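Local atomic coordinates of tyrosine-protein phosphatase YwqE (Bacillus subtilis, PDB entry 3QY6), a protein that removes phosphate from tyrosine residues of the proteins YwqD, YwqF and Ssb, with manganese as its cofactor. Residues His5-Pro10 against Thr40-Asn45; Thr102-Ile107 against Gly129-Ile134; Gly157-Ile162 against Leu187-Ala192. All blocks are in the same frame, centred on the assembly; numbering follows the deposited sequence.

Contact 1: residues His5-Pro10 against Thr40-Asn45; sequences HCHILP and TPHHNN. With FE (Fe (III) ion), chain C; MG (magnesium ion), chain D.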
ATOM      1  N   HIS A   5      -1.374  -0.857   3.586  1.00 22.40           N
ATOM      2  CA  HIS A   5      -0.438   0.297   3.442  1.00 21.94           C
ATOM      3  C   HIS A   5      -1.050   1.369   4.310  1.00 22.19           C
ATOM      4  O   HIS A   5      -2.156   1.842   4.021  1.00 22.90           O
ATOM      5  CB  HIS A   5      -0.427   0.728   1.987  1.00 22.29           C
ATOM      6  CG  HIS A   5       0.458   1.912   1.672  1.00 22.18           C
ATOM      7  ND1 HIS A   5       0.768   2.236   0.382  1.00 22.51           N
ATOM      8  CD2 HIS A   5       1.021   2.873   2.449  1.00 24.97           C
ATOM      9  CE1 HIS A   5       1.510   3.336   0.359  1.00 24.66           C
ATOM     10  NE2 HIS A   5       1.698   3.728   1.606  1.00 21.65           N
ATOM     11  N   CYS A   6      -0.341   1.724   5.382  1.00 23.27           N
ATOM     12  CA  CYS A   6      -0.868   2.655   6.360  1.00 23.92           C
ATOM     13  C   CYS A   6       0.220   3.204   7.273  1.00 23.81           C
ATOM     14  O   CYS A   6       1.103   2.478   7.698  1.00 24.03           O
ATOM     15  CB  CYS A   6      -1.915   1.952   7.260  1.00 23.84           C
ATOM     16  SG  CYS A   6      -2.878   3.048   8.326  1.00 26.19           S
ATOM     17  N   HIS A   7       0.090   4.475   7.612  1.00 25.14           N
ATOM     18  CA  HIS A   7       1.081   5.175   8.453  1.00 26.36           C
ATOM     19  C   HIS A   7       0.612   5.429   9.900  1.00 27.02           C
ATOM     20  O   HIS A   7       0.638   6.570  10.420  1.00 28.13           O
ATOM     21  CB  HIS A   7       1.552   6.446   7.717  1.00 25.74           C
ATOM     22  CG  HIS A   7       2.190   6.159   6.401  1.00 26.27           C
ATOM     23  ND1 HIS A   7       3.538   5.920   6.276  1.00 27.50           N
ATOM     24  CD2 HIS A   7       1.663   5.997   5.165  1.00 25.55           C
ATOM     25  CE1 HIS A   7       3.826   5.660   5.016  1.00 27.54           C
ATOM     26  NE2 HIS A   7       2.707   5.690   4.318  1.00 26.03           N
ATOM     27  N   ILE A   8       0.211   4.337  10.564  1.00 26.64           N
ATOM     28  CA  ILE A   8      -0.402   4.355  11.878  1.00 27.80           C
ATOM     29  C   ILE A   8       0.609   4.294  13.019  1.00 28.72           C
ATOM     30  O   ILE A   8       0.292   4.683  14.153  1.00 28.45           O
ATOM     31  CB  ILE A   8      -1.459   3.201  12.028  1.00 27.33           C
ATOM     32  CG1 ILE A   8      -2.289   3.336  13.326  1.00 27.47           C
ATOM     33  CG2 ILE A   8      -0.788   1.828  11.918  1.00 27.48           C
ATOM     34  CD1 ILE A   8      -3.545   2.465  13.353  1.00 24.84           C
ATOM     35  N   LEU A   9       1.812   3.810  12.743  1.00 29.52           N
ATOM     36  CA  LEU A   9       2.839   3.772  13.794  1.00 29.85           C
ATOM     37  C   LEU A   9       3.308   5.196  14.111  1.00 30.95           C
ATOM     38  O   LEU A   9       3.526   6.003  13.203  1.00 30.80           O
ATOM     39  CB  LEU A   9       4.016   2.861  13.429  1.00 30.61           C
ATOM     40  CG  LEU A   9       3.690   1.362  13.318  1.00 27.15           C
ATOM     41  CD1 LEU A   9       4.923   0.608  12.834  1.00 28.78           C
ATOM     42  CD2 LEU A   9       3.178   0.786  14.641  1.00 30.04           C
ATOM     43  N   PRO A  10       3.425   5.501  15.409  1.00 32.15           N
ATOM     44  CA  PRO A  10       3.704   6.855  15.899  1.00 33.74           C
ATOM     45  C   PRO A  10       5.182   7.183  15.906  1.00 34.76           C
ATOM     46  O   PRO A  10       6.019   6.289  16.060  1.00 35.23           O
ATOM     47  CB  PRO A  10       3.183   6.820  17.333  1.00 33.07           C
ATOM     48  CG  PRO A  10       3.398   5.376  17.765  1.00 33.68           C
ATOM     49  CD  PRO A  10       3.179   4.547  16.508  1.00 31.96           C
ATOM     50  N   THR A  40       3.090   0.273   7.483  1.00 23.46           N
ATOM     51  CA  THR A  40       4.133   0.398   6.471  1.00 22.84           C
ATOM     52  C   THR A  40       4.828   1.747   6.571  1.00 24.57           C
ATOM     53  O   THR A  40       4.703   2.549   5.685  1.00 23.16           O
ATOM     54  CB  THR A  40       3.561   0.231   5.045  1.00 23.01           C
ATOM     55  OG1 THR A  40       2.548   1.224   4.807  1.00 22.57           O
ATOM     56  CG2 THR A  40       2.930  -1.161   4.914  1.00 21.23           C
ATOM     57  N   PRO A  41       5.575   1.969   7.656  1.00 26.86           N
ATOM     58  CA  PRO A  41       6.210   3.303   7.720  1.00 28.06           C
ATOM     59  C   PRO A  41       7.226   3.519   6.587  1.00 29.37           C
ATOM     60  O   PRO A  41       7.783   2.547   6.030  1.00 29.37           O
ATOM     61  CB  PRO A  41       6.874   3.321   9.101  1.00 27.71           C
ATOM     62  CG  PRO A  41       6.985   1.893   9.508  1.00 27.44           C
ATOM     63  CD  PRO A  41       5.897   1.120   8.808  1.00 27.20           C
ATOM     64  N   HIS A  42       7.418   4.789   6.219  1.00 31.63           N
ATOM     65  CA  HIS A  42       8.400   5.168   5.214  1.00 34.78           C
ATOM     66  C   HIS A  42       9.782   4.728   5.618  1.00 36.09           C
ATOM     67  O   HIS A  42      10.205   4.936   6.758  1.00 35.96           O
ATOM     68  CB  HIS A  42       8.422   6.677   5.039  1.00 34.74           C
ATOM     69  CG  HIS A  42       7.275   7.200   4.250  1.00 36.86           C
ATOM     70  ND1 HIS A  42       7.159   7.000   2.895  1.00 40.56           N
ATOM     71  CD2 HIS A  42       6.207   7.942   4.619  1.00 38.74           C
ATOM     72  CE1 HIS A  42       6.055   7.582   2.461  1.00 39.54           C
ATOM     73  NE2 HIS A  42       5.466   8.174   3.487  1.00 41.71           N
ATOM     74  N   HIS A  43      10.474   4.094   4.703  1.00 38.51           N
ATOM     75  CA  HIS A  43      11.839   3.747   4.965  1.00 40.95           C
ATOM     76  C   HIS A  43      12.689   4.218   3.806  1.00 42.77           C
ATOM     77  O   HIS A  43      12.541   3.744   2.711  1.00 41.92           O
ATOM     78  CB  HIS A  43      11.936   2.263   5.131  1.00 40.06           C
ATOM     79  CG  HIS A  43      13.316   1.782   5.363  1.00 40.84           C
ATOM     80  ND1 HIS A  43      13.977   1.979   6.547  1.00 40.15           N
ATOM     81  CD2 HIS A  43      14.171   1.124   4.557  1.00 41.47           C
ATOM     82  CE1 HIS A  43      15.181   1.455   6.461  1.00 41.94           C
ATOM     83  NE2 HIS A  43      15.323   0.937   5.263  1.00 41.19           N
ATOM     84  N   ASN A  44      13.601   5.142   4.078  1.00 45.91           N
ATOM     85  CA  ASN A  44      14.493   5.707   3.060  1.00 49.00           C
ATOM     86  C   ASN A  44      15.935   5.956   3.543  1.00 50.92           C
ATOM     87  O   ASN A  44      16.174   6.251   4.668  1.00 52.08           O
ATOM     88  CB  ASN A  44      13.892   7.004   2.557  1.00 48.57           C
ATOM     89  CG  ASN A  44      14.666   7.597   1.430  1.00 50.47           C
ATOM     90  OD1 ASN A  44      15.271   6.879   0.657  1.00 50.69           O
ATOM     91  ND2 ASN A  44      14.650   8.923   1.319  1.00 50.57           N
ATOM     92  N   ASN A  45      16.884   5.979   2.645  1.00 53.53           N
ATOM     93  CA  ASN A  45      18.307   6.052   2.995  1.00 55.20           C
ATOM     94  C   ASN A  45      18.755   7.357   3.729  1.00 55.83           C
ATOM     95  O   ASN A  45      19.849   7.439   4.241  1.00 56.56           O
ATOM     96  CB  ASN A  45      19.193   5.623   1.816  1.00 55.59           C
ATOM     97  CG  ASN A  45      19.068   4.118   1.501  1.00 57.64           C
ATOM     98  OD1 ASN A  45      18.118   3.446   1.942  1.00 58.20           O
ATOM     99  ND2 ASN A  45      20.038   3.586   0.761  1.00 57.53           N
TER
HETATM  100 FE    FE C 264       2.491   5.655   2.328  1.00 25.53          FE
HETATM  101 MG    MG D 265       3.961   9.431   3.870  1.00 37.96          MG
HETATM  102  O   HOH W   1       2.541   6.110   1.123  1.00 29.98           O
HETATM  103  O   HOH W   2       3.141   7.769   2.621  1.00 35.32           O
HETATM  104  O   HOH W   3       3.780   9.669   2.274  1.00 47.17           O
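His5 and Thr40 meet beside a metal site, where the HxH motif of the metallo-dependent hydrolases, His5 and His7 here, faces the residues leading into strand 42-43, which carries His42. The two side chains cross at about a right angle, and His5 CD2 lies 3.3 Å from Thr40 OG1. His5 binds the iron through NE2; with iron there and the second-shell residue Gln161 on ND1, the ring is restrained in its rotation. At Cys6 the backbone is gripped twice: its N donates to Thr40 OG1 (3.0 Å), and its O accepts a nearly straight bond from Thr40 N. Thr40 OG1 can receive that N-H because it sits between its own backbone N and carbonyl carbon (chi1 59°). His7 NE2 is a second iron ligand at 2.0 Å, and its ND1 is held by Asp13, which also takes the backbone N-H of His42. The imidazole lies in an offset stack with that of His42, the centroids 4.5 Å apart and the planes at 23°. Within the stacked pair, His7 CE1 lies over one face of the His42 ring, displaced toward its rim, 3.3 Å from His42 CD2. Glu80 and Asp194 add further iron ligands, and His196 shares the magnesium with His42. Further on, Leu9 sends CD1 against Pro41 CG at 4.1 Å.

Contact 2: residues Thr102-Ile107 against Gly129-Ile134; sequences TKYILI and GYIPVI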
ATOM      1  N   THR A 102       5.592 -11.687   4.543  1.00 32.31           N
ATOM      2  CA  THR A 102       5.157 -12.428   3.387  1.00 33.47           C
ATOM      3  C   THR A 102       6.016 -12.200   2.163  1.00 33.33           C
ATOM      4  O   THR A 102       6.960 -11.496   2.177  1.00 34.91           O
ATOM      5  CB  THR A 102       3.704 -12.117   2.978  1.00 33.91           C
ATOM      6  OG1 THR A 102       3.635 -10.833   2.396  1.00 31.61           O
ATOM      7  CG2 THR A 102       2.738 -12.201   4.152  1.00 33.89           C
ATOM      8  N   LYS A 103       5.636 -12.833   1.089  1.00 33.96           N
ATOM      9  CA  LYS A 103       6.241 -12.664  -0.197  1.00 34.42           C
ATOM     10  C   LYS A 103       6.047 -11.279  -0.812  1.00 33.25           C
ATOM     11  O   LYS A 103       6.746 -10.919  -1.687  1.00 32.43           O
ATOM     12  CB  LYS A 103       5.828 -13.765  -1.176  1.00 34.91           C
ATOM     13  CG  LYS A 103       4.442 -13.733  -1.668  1.00 38.56           C
ATOM     14  CD  LYS A 103       4.136 -14.914  -2.551  1.00 43.44           C
ATOM     15  CE  LYS A 103       4.075 -16.190  -1.768  1.00 44.83           C
ATOM     16  NZ  LYS A 103       3.450 -17.315  -2.556  1.00 46.15           N
ATOM     17  N   TYR A 104       5.005 -10.582  -0.415  1.00 32.56           N
ATOM     18  CA  TYR A 104       4.670  -9.304  -1.001  1.00 31.40           C
ATOM     19  C   TYR A 104       5.473  -8.199  -0.374  1.00 30.97           C
ATOM     20  O   TYR A 104       5.487  -8.105   0.800  1.00 30.62           O
ATOM     21  CB  TYR A 104       3.196  -9.057  -0.819  1.00 31.64           C
ATOM     22  CG  TYR A 104       2.390 -10.087  -1.507  1.00 32.58           C
ATOM     23  CD1 TYR A 104       1.949  -9.892  -2.781  1.00 34.21           C
ATOM     24  CD2 TYR A 104       2.125 -11.277  -0.910  1.00 36.18           C
ATOM     25  CE1 TYR A 104       1.244 -10.836  -3.424  1.00 34.96           C
ATOM     26  CE2 TYR A 104       1.420 -12.233  -1.556  1.00 36.05           C
ATOM     27  CZ  TYR A 104       0.985 -12.008  -2.805  1.00 36.35           C
ATOM     28  OH  TYR A 104       0.268 -12.969  -3.444  1.00 37.98           O
ATOM     29  N   ILE A 105       6.109  -7.373  -1.191  1.00 29.88           N
ATOM     30  CA  ILE A 105       6.919  -6.245  -0.713  1.00 29.89           C
ATOM     31  C   ILE A 105       6.334  -4.933  -1.216  1.00 28.24           C
ATOM     32  O   ILE A 105       6.088  -4.784  -2.404  1.00 28.34           O
ATOM     33  CB  ILE A 105       8.360  -6.264  -1.288  1.00 30.48           C
ATOM     34  CG1 ILE A 105       8.997  -7.640  -1.213  1.00 32.32           C
ATOM     35  CG2 ILE A 105       9.226  -5.202  -0.595  1.00 31.78           C
ATOM     36  CD1 ILE A 105      10.144  -7.794  -2.240  1.00 35.23           C
ATOM     37  N   LEU A 106       6.169  -3.953  -0.335  1.00 27.26           N
ATOM     38  CA  LEU A 106       5.636  -2.666  -0.778  1.00 26.22           C
ATOM     39  C   LEU A 106       6.799  -1.758  -1.132  1.00 26.90           C
ATOM     40  O   LEU A 106       7.618  -1.421  -0.273  1.00 26.56           O
ATOM     41  CB  LEU A 106       4.740  -2.039   0.287  1.00 25.31           C
ATOM     42  CG  LEU A 106       4.005  -0.762  -0.097  1.00 25.17           C
ATOM     43  CD1 LEU A 106       2.904  -1.031  -1.138  1.00 25.67           C
ATOM     44  CD2 LEU A 106       3.415  -0.100   1.167  1.00 27.84           C
ATOM     45  N   ILE A 107       6.878  -1.427  -2.411  1.00 26.99           N
ATOM     46  CA  ILE A 107       7.936  -0.581  -2.948  1.00 27.32           C
ATOM     47  C   ILE A 107       7.396   0.740  -3.529  1.00 27.05           C
ATOM     48  O   ILE A 107       6.483   0.752  -4.361  1.00 26.49           O
ATOM     49  CB  ILE A 107       8.748  -1.359  -4.006  1.00 27.40           C
ATOM     50  CG1 ILE A 107       9.408  -2.604  -3.380  1.00 28.48           C
ATOM     51  CG2 ILE A 107       9.811  -0.459  -4.653  1.00 27.18           C
ATOM     52  CD1 ILE A 107       9.849  -3.635  -4.424  1.00 34.11           C
ATOM     53  N   GLY A 129      11.186 -15.304  -5.489  1.00 38.86           N
ATOM     54  CA  GLY A 129       9.852 -15.686  -5.007  1.00 37.27           C
ATOM     55  C   GLY A 129       9.137 -14.539  -4.296  1.00 36.28           C
ATOM     56  O   GLY A 129       8.130 -14.743  -3.619  1.00 35.57           O
ATOM     57  N   TYR A 130       9.674 -13.331  -4.453  1.00 35.66           N
ATOM     58  CA  TYR A 130       9.001 -12.132  -3.934  1.00 35.46           C
ATOM     59  C   TYR A 130       8.057 -11.572  -4.996  1.00 35.03           C
ATOM     60  O   TYR A 130       8.243 -11.811  -6.196  1.00 35.29           O
ATOM     61  CB  TYR A 130      10.011 -11.072  -3.514  1.00 35.29           C
ATOM     62  CG  TYR A 130      10.676 -11.291  -2.165  1.00 36.99           C
ATOM     63  CD1 TYR A 130       9.975 -11.090  -0.968  1.00 36.30           C
ATOM     64  CD2 TYR A 130      12.003 -11.707  -2.088  1.00 37.83           C
ATOM     65  CE1 TYR A 130      10.590 -11.286   0.278  1.00 39.56           C
ATOM     66  CE2 TYR A 130      12.626 -11.910  -0.849  1.00 40.27           C
ATOM     67  CZ  TYR A 130      11.915 -11.703   0.321  1.00 40.74           C
ATOM     68  OH  TYR A 130      12.545 -11.899   1.533  1.00 44.24           O
ATOM     69  N   ILE A 131       7.016 -10.860  -4.558  1.00 34.10           N
ATOM     70  CA  ILE A 131       6.183 -10.093  -5.472  1.00 33.30           C
ATOM     71  C   ILE A 131       6.228  -8.603  -5.075  1.00 32.50           C
ATOM     72  O   ILE A 131       5.812  -8.258  -3.973  1.00 32.13           O
ATOM     73  CB  ILE A 131       4.738 -10.615  -5.521  1.00 34.56           C
ATOM     74  CG1 ILE A 131       4.714 -12.055  -6.063  1.00 34.70           C
ATOM     75  CG2 ILE A 131       3.887  -9.732  -6.450  1.00 32.75           C
ATOM     76  CD1 ILE A 131       3.502 -12.896  -5.574  1.00 37.90           C
ATOM     77  N   PRO A 132       6.764  -7.744  -5.955  1.00 31.65           N
ATOM     78  CA  PRO A 132       6.781  -6.319  -5.645  1.00 30.89           C
ATOM     79  C   PRO A 132       5.396  -5.703  -5.869  1.00 29.84           C
ATOM     80  O   PRO A 132       4.777  -5.904  -6.921  1.00 29.48           O
ATOM     81  CB  PRO A 132       7.814  -5.749  -6.637  1.00 30.97           C
ATOM     82  CG  PRO A 132       7.777  -6.662  -7.787  1.00 31.16           C
ATOM     83  CD  PRO A 132       7.395  -8.034  -7.252  1.00 31.30           C
ATOM     84  N   VAL A 133       4.932  -4.953  -4.879  1.00 28.94           N
ATOM     85  CA  VAL A 133       3.702  -4.192  -4.984  1.00 27.39           C
ATOM     86  C   VAL A 133       4.030  -2.707  -5.057  1.00 28.38           C
ATOM     87  O   VAL A 133       4.534  -2.141  -4.081  1.00 26.72           O
ATOM     88  CB  VAL A 133       2.782  -4.471  -3.762  1.00 28.48           C
ATOM     89  CG1 VAL A 133       1.425  -3.774  -3.923  1.00 25.81           C
ATOM     90  CG2 VAL A 133       2.599  -6.003  -3.595  1.00 26.98           C
ATOM     91  N   ILE A 134       3.714  -2.085  -6.191  1.00 27.01           N
ATOM     92  CA  ILE A 134       3.969  -0.636  -6.371  1.00 28.14           C
ATOM     93  C   ILE A 134       2.997   0.205  -5.523  1.00 27.63           C
ATOM     94  O   ILE A 134       1.775   0.040  -5.618  1.00 28.00           O
ATOM     95  CB  ILE A 134       3.932  -0.243  -7.870  1.00 27.46           C
ATOM     96  CG1 ILE A 134       5.047  -0.962  -8.639  1.00 29.74           C
ATOM     97  CG2 ILE A 134       3.992   1.306  -8.089  1.00 29.11           C
ATOM     98  CD1 ILE A 134       4.791  -0.980 -10.139  1.00 31.46           C
TER
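Gly129 and Lys103 open the pairing: Gly129, whose positive phi closes helix 118-127 in a Schellman motif, has its O 3.5 Å from Lys103 CB. Tyr130 then turns one edge of its ring to the backbone just before strand 104-108, CD1 lying 3.3 Å from Lys103 O near the ring plane. Ile105 crosses this side chain at about a right angle and brings CD1 to 3.5 Å from Tyr130 CB. Ile131 N donates to Lys103 O from well above the carbonyl plane, and Ile131 O takes the N-H of Ile105. This begins the parallel ladder of a right-handed beta-alpha-beta crossover, strand 104-108, helix 118-127, strand 131-135, within the TIM-barrel-like fold. The side chain of Ile131 runs beside Tyr104, pointing the same way, and its CD1 reaches Tyr104 CE1 at 3.7 Å; CD of Lys103 touches the same methyl. Tyr104 CG stands anti to its carbonyl carbon (chi1 -62°), which lays the ring alongside Ile131, and its OH bonds to the backbone O of Gln235. Putting an alanine at Tyr104 would probably leave Ile131 CD1 without its aromatic neighbour and the carbonyl of Gln235 without this donor. Pro132, on the opposite face of the sheet, meets Ile107 CD1 through CB at 3.7 Å, with Phe122 of the helix packing on both. Val133 N makes a short, nearly straight bond to Ile105 O (2.7 Å), and Val133 CG2 comes to the edge of the Tyr104 ring. Ile134 CA approaches Ile107 O at 3.5 Å as a CA-H...O contact.

Contact 3: residues Gly157-Ile162 against Leu187-Ala192; sequences GAASQI and LIHFVA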
ATOM      1  N   GLY A 157       5.000  -8.831 -13.988  1.00 38.99           N
ATOM      2  CA  GLY A 157       4.692  -9.549 -12.758  1.00 39.13           C
ATOM      3  C   GLY A 157       4.428  -8.694 -11.532  1.00 37.89           C
ATOM      4  O   GLY A 157       3.924  -9.199 -10.538  1.00 38.87           O
ATOM      5  N   ALA A 158       4.761  -7.406 -11.598  1.00 37.17           N
ATOM      6  CA  ALA A 158       4.467  -6.470 -10.494  1.00 35.93           C
ATOM      7  C   ALA A 158       2.979  -6.366 -10.199  1.00 35.37           C
ATOM      8  O   ALA A 158       2.149  -6.452 -11.108  1.00 35.06           O
ATOM      9  CB  ALA A 158       5.031  -5.078 -10.790  1.00 35.57           C
ATOM     10  N   ALA A 159       2.654  -6.171  -8.917  1.00 34.71           N
ATOM     11  CA  ALA A 159       1.307  -5.803  -8.498  1.00 33.09           C
ATOM     12  C   ALA A 159       1.345  -4.332  -8.098  1.00 33.62           C
ATOM     13  O   ALA A 159       2.428  -3.767  -7.928  1.00 31.65           O
ATOM     14  CB  ALA A 159       0.853  -6.692  -7.337  1.00 33.98           C
ATOM     15  N   SER A 160       0.180  -3.692  -8.027  1.00 33.15           N
ATOM     16  CA  SER A 160       0.125  -2.327  -7.510  1.00 33.05           C
ATOM     17  C   SER A 160      -1.070  -2.072  -6.599  1.00 31.96           C
ATOM     18  O   SER A 160      -2.063  -2.790  -6.634  1.00 31.52           O
ATOM     19  CB  SER A 160       0.255  -1.286  -8.634  1.00 32.51           C
ATOM     20  OG  SER A 160      -0.986  -1.000  -9.245  1.00 34.70           O
ATOM     21  N   GLN A 161      -0.947  -1.037  -5.769  1.00 30.66           N
ATOM     22  CA  GLN A 161      -1.938  -0.715  -4.761  1.00 29.58           C
ATOM     23  C   GLN A 161      -2.376   0.745  -4.940  1.00 29.71           C
ATOM     24  O   GLN A 161      -1.544   1.665  -4.851  1.00 29.24           O
ATOM     25  CB  GLN A 161      -1.328  -0.970  -3.358  1.00 29.00           C
ATOM     26  CG  GLN A 161      -2.030  -0.295  -2.195  1.00 29.09           C
ATOM     27  CD  GLN A 161      -1.452   1.078  -1.900  1.00 28.75           C
ATOM     28  OE1 GLN A 161      -0.222   1.257  -1.893  1.00 29.07           O
ATOM     29  NE2 GLN A 161      -2.326   2.058  -1.680  1.00 28.54           N
ATOM     30  N   ILE A 162      -3.677   0.943  -5.177  1.00 29.72           N
ATOM     31  CA  ILE A 162      -4.284   2.278  -5.335  1.00 29.91           C
ATOM     32  C   ILE A 162      -4.697   2.829  -3.977  1.00 28.74           C
ATOM     33  O   ILE A 162      -5.020   2.060  -3.084  1.00 28.70           O
ATOM     34  CB  ILE A 162      -5.530   2.191  -6.281  1.00 31.31           C
ATOM     35  CG1 ILE A 162      -5.928   3.553  -6.836  1.00 32.87           C
ATOM     36  CG2 ILE A 162      -6.723   1.531  -5.578  1.00 31.25           C
ATOM     37  CD1 ILE A 162      -5.178   3.961  -8.073  1.00 35.89           C
ATOM     38  N   LEU A 187      -4.646  -2.610 -13.918  1.00 43.26           N
ATOM     39  CA  LEU A 187      -3.287  -2.417 -13.391  1.00 41.82           C
ATOM     40  C   LEU A 187      -3.215  -2.381 -11.852  1.00 41.01           C
ATOM     41  O   LEU A 187      -2.131  -2.322 -11.275  1.00 40.54           O
ATOM     42  CB  LEU A 187      -2.621  -1.182 -14.024  1.00 41.99           C
ATOM     43  CG  LEU A 187      -2.694  -1.021 -15.563  1.00 42.49           C
ATOM     44  CD1 LEU A 187      -1.894   0.180 -16.069  1.00 42.62           C
ATOM     45  CD2 LEU A 187      -2.278  -2.288 -16.302  1.00 43.67           C
ATOM     46  N   ILE A 188      -4.373  -2.469 -11.197  1.00 40.20           N
ATOM     47  CA  ILE A 188      -4.475  -2.328  -9.743  1.00 38.92           C
ATOM     48  C   ILE A 188      -4.975  -3.618  -9.104  1.00 38.70           C
ATOM     49  O   ILE A 188      -5.987  -4.166  -9.541  1.00 39.61           O
ATOM     50  CB  ILE A 188      -5.465  -1.182  -9.369  1.00 38.88           C
ATOM     51  CG1 ILE A 188      -5.055   0.152 -10.018  1.00 38.71           C
ATOM     52  CG2 ILE A 188      -5.675  -1.113  -7.847  1.00 36.12           C
ATOM     53  CD1 ILE A 188      -3.662   0.677  -9.664  1.00 37.58           C
ATOM     54  N   HIS A 189      -4.288  -4.082  -8.061  1.00 37.00           N
ATOM     55  CA  HIS A 189      -4.606  -5.361  -7.407  1.00 35.55           C
ATOM     56  C   HIS A 189      -4.991  -5.209  -5.923  1.00 34.68           C
ATOM     57  O   HIS A 189      -5.526  -6.148  -5.305  1.00 34.14           O
ATOM     58  CB  HIS A 189      -3.446  -6.350  -7.588  1.00 36.31           C
ATOM     59  CG  HIS A 189      -2.842  -6.309  -8.954  1.00 37.31           C
ATOM     60  ND1 HIS A 189      -3.282  -7.107  -9.993  1.00 40.38           N
ATOM     61  CD2 HIS A 189      -1.864  -5.532  -9.468  1.00 36.99           C
ATOM     62  CE1 HIS A 189      -2.590  -6.828 -11.081  1.00 38.63           C
ATOM     63  NE2 HIS A 189      -1.725  -5.873 -10.792  1.00 39.94           N
ATOM     64  N   PHE A 190      -4.740  -4.024  -5.357  1.00 32.68           N
ATOM     65  CA  PHE A 190      -5.137  -3.759  -3.974  1.00 31.15           C
ATOM     66  C   PHE A 190      -5.675  -2.344  -3.848  1.00 30.16           C
ATOM     67  O   PHE A 190      -5.297  -1.464  -4.613  1.00 30.49           O
ATOM     68  CB  PHE A 190      -3.963  -3.917  -2.987  1.00 30.25           C
ATOM     69  CG  PHE A 190      -3.204  -5.215  -3.114  1.00 30.06           C
ATOM     70  CD1 PHE A 190      -3.649  -6.366  -2.443  1.00 27.56           C
ATOM     71  CD2 PHE A 190      -2.029  -5.277  -3.864  1.00 27.70           C
ATOM     72  CE1 PHE A 190      -2.952  -7.558  -2.537  1.00 27.38           C
ATOM     73  CE2 PHE A 190      -1.326  -6.496  -3.973  1.00 28.73           C
ATOM     74  CZ  PHE A 190      -1.787  -7.622  -3.295  1.00 28.84           C
ATOM     75  N   VAL A 191      -6.573  -2.145  -2.891  1.00 29.80           N
ATOM     76  CA  VAL A 191      -6.935  -0.803  -2.459  1.00 29.18           C
ATOM     77  C   VAL A 191      -6.516  -0.677  -1.010  1.00 27.87           C
ATOM     78  O   VAL A 191      -6.822  -1.546  -0.216  1.00 28.17           O
ATOM     79  CB  VAL A 191      -8.447  -0.522  -2.567  1.00 30.03           C
ATOM     80  CG1 VAL A 191      -8.696   0.973  -2.390  1.00 28.00           C
ATOM     81  CG2 VAL A 191      -8.984  -0.920  -3.927  1.00 31.05           C
ATOM     82  N   ALA A 192      -5.869   0.438  -0.640  1.00 26.18           N
ATOM     83  CA  ALA A 192      -5.421   0.604   0.735  1.00 23.74           C
ATOM     84  C   ALA A 192      -5.458   2.091   1.098  1.00 24.15           C
ATOM     85  O   ALA A 192      -5.514   2.943   0.206  1.00 23.79           O
ATOM     86  CB  ALA A 192      -4.000  -0.009   0.951  1.00 22.87           C
TER
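Gln161 packs against Phe190 and Ala192 across two parallel strands. Its CB lies 4.0 Å from Phe190 CB, the two side chains crossing at about a right angle. With CG anti to the backbone N (chi1 161°), the chain runs on toward Ala192, whose CB is 3.7 Å from Gln161 CG. A bend at chi2 then sets the amide beside that same methyl: CD and NE2 both touch Ala192 CB, and NE2 makes a weak hydrogen bond to Ile162 O. At the tip, OE1 accepts from ND1 of His5, which gives the amide its firmer hold, the NE2 bond being weak. Around this side chain the backbones are paired by Ile162 N to Phe190 O (3.0 Å) and by Ala192 N to Ile162 O. Ser160 O takes two donors, His189 N at 2.9 Å and Phe190 N at 3.2 Å, the latter less straight. Ser160 OG gives its proton to Leu187 O at 2.7 Å, tying the strand to the loop that follows helix 173-184. On the other face, Ile162 CG2 meets Ile188 CG2 at 3.6 Å and also packs on Val191. The pair is two adjacent parallel strands of the TIM-barrel-like wall, with Gln161 in the second shell of the metal site.

Overall arrangement
The three contacts follow one another along the chain without interleaving, and all reach the same parallel sheet of the TIM-barrel-like fold, from strand 42-43 to strand 190-192. Contacts 2 and 3 are neighbours, their centres about 11 Å apart, because strands 131-135 and 159-163 lie side by side and exchange backbone bonds, Ile134 N to Ala159 O among them. Contact 1 lies about 16 Å from contact 2 and about 18 Å from contact 3, centre to centre, yet touches both. Contact 1 supplies metal ligands, while contacts 2 and 3 place Leu106 and Gln161 against His5, an arrangement consistent with a metal-dependent phosphatase.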